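Local coordinates for peptide ABC transporter, peptide-binding protein (Thermus thermophilus, PDB 2D5W) that binds oligopeptides and probably serves as the solute-binding component of an ABC-type peptide importer, at residues Pro98-Thr101 with Glu102-Ala105. Residues are numbered along the deposited sequence; the frame is centred on the assembly and turned at random.
Sequences PITT and EDVA
D103 folds its carboxylate back onto the backbone amide of T100 at the start of helix 101-112. The carboxylate oxygen D103 OD1 lies 3.1 Å from T100 N, and the N-H...O angle of 163° makes this bond nearly straight, although the amide meets OD1 from above the carboxylate plane. D103 CG sits beside its own backbone N, anti to the carbonyl carbon (chi1 -66°), which turns the carboxylate back to the chain preceding the helix. T100 OG1 in turn accepts from E102 N, 3.0 Å away, and a chi1 of 73°, between backbone N and carbonyl carbon, holds the hydroxyl over the start of the helix. With T100 at the N-cap, T100 and D103 form a capping box, although T100 OG1 takes the amide of E102 rather than that of D103. T100 O also accepts from D103 N, 3.0 Å away, but that donor stands well above the carbonyl plane. The first regular helical bond follows, from A105 N to T101 O at 2.9 Å.

E102 runs alongside T100, pointing the same way, with E102 CB 3.4 Å from T100 OG1; its extended chain carries OE2 to a salt bridge with K159 NZ. I99 crosses D103 at about a right angle, its CG2 branch 4.0 Å from D103 OD1. That oxygen has a second donor, W93 NE1, while D103 OD2 accepts from K159 N, so both carboxylate oxygens are tied down and rotation of the group should be restricted. T101 OG1 is hydrogen-bonded to D133 O, and V104 CG2 lies 4.0 Å from T101 CA; both side chains touch F137, which seats this end of the helix against the antiparallel sheet containing strands 127-131 and 136-141.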
loop_
_atom_site.group_PDB
_atom_site.type_symbol
_atom_site.label_atom_id
_atom_site.label_comp_id
_atom_site.label_asym_id
_atom_site.label_seq_id
_atom_site.Cartn_x
_atom_site.Cartn_y
_atom_site.Cartn_z
ATOM N N PRO A 98 -14.644 26.379 0.522
ATOM C CA PRO A 98 -13.563 26.320 -0.464
ATOM C C PRO A 98 -12.351 25.522 0.000
ATOM O O PRO A 98 -12.060 25.451 1.192
ATOM C CB PRO A 98 -13.218 27.791 -0.675
ATOM C CG PRO A 98 -13.426 28.360 0.696
ATOM C CD PRO A 98 -14.745 27.729 1.107
ATOM N N ILE A 99 -11.661 24.907 -0.955
ATOM C CA ILE A 99 -10.433 24.192 -0.645
ATOM C C ILE A 99 -9.370 25.270 -0.864
ATOM O O ILE A 99 -9.274 25.846 -1.951
ATOM C CB ILE A 99 -10.212 22.995 -1.590
ATOM C CG1 ILE A 99 -11.239 21.900 -1.270
ATOM C CG2 ILE A 99 -8.788 22.473 -1.442
ATOM C CD1 ILE A 99 -11.232 20.721 -2.224
ATOM N N THR A 100 -8.590 25.556 0.172
ATOM C CA THR A 100 -7.589 26.618 0.096
ATOM C C THR A 100 -6.238 26.182 0.630
ATOM O O THR A 100 -6.074 25.056 1.106
ATOM C CB THR A 100 -8.020 27.837 0.935
ATOM O OG1 THR A 100 -7.868 27.520 2.325
ATOM C CG2 THR A 100 -9.476 28.201 0.661
ATOM N N THR A 101 -5.273 27.093 0.575
ATOM C CA THR A 101 -3.946 26.791 1.069
ATOM C C THR A 101 -3.936 26.635 2.589
ATOM O O THR A 101 -2.944 26.189 3.155
ATOM C CB THR A 101 -2.922 27.858 0.620
ATOM O OG1 THR A 101 -3.415 29.165 0.932
ATOM C CG2 THR A 101 -2.681 27.761 -0.883
ATOM N N GLU A 102 -5.027 27.000 3.262
ATOM C CA GLU A 102 -5.074 26.799 4.707
ATOM C C GLU A 102 -5.187 25.292 4.954
ATOM O O GLU A 102 -4.690 24.779 5.957
ATOM C CB GLU A 102 -6.258 27.539 5.335
ATOM C CG GLU A 102 -6.170 29.044 5.155
ATOM C CD GLU A 102 -7.096 29.815 6.072
ATOM O OE1 GLU A 102 -7.443 30.960 5.717
ATOM O OE2 GLU A 102 -7.460 29.296 7.146
ATOM N N ASP A 103 -5.825 24.589 4.021
ATOM C CA ASP A 103 -5.973 23.141 4.109
ATOM C C ASP A 103 -4.610 22.485 3.868
ATOM O O ASP A 103 -4.325 21.407 4.396
ATOM C CB ASP A 103 -6.991 22.660 3.072
ATOM C CG ASP A 103 -8.395 23.159 3.365
ATOM O OD1 ASP A 103 -9.112 23.533 2.409
ATOM O OD2 ASP A 103 -8.777 23.165 4.553
ATOM N N VAL A 104 -3.775 23.137 3.062
ATOM C CA VAL A 104 -2.435 22.638 2.772
ATOM C C VAL A 104 -1.537 22.869 3.993
ATOM O O VAL A 104 -0.804 21.976 4.421
ATOM C CB VAL A 104 -1.820 23.355 1.543
ATOM C CG1 VAL A 104 -0.390 22.876 1.320
ATOM C CG2 VAL A 104 -2.664 23.086 0.306
ATOM N N ALA A 105 -1.591 24.073 4.555
ATOM C CA ALA A 105 -0.782 24.387 5.726
ATOM C C ALA A 105 -1.131 23.442 6.872
ATOM O O ALA A 105 -0.255 22.989 7.607
ATOM C CB ALA A 105 -1.013 25.833 6.148
#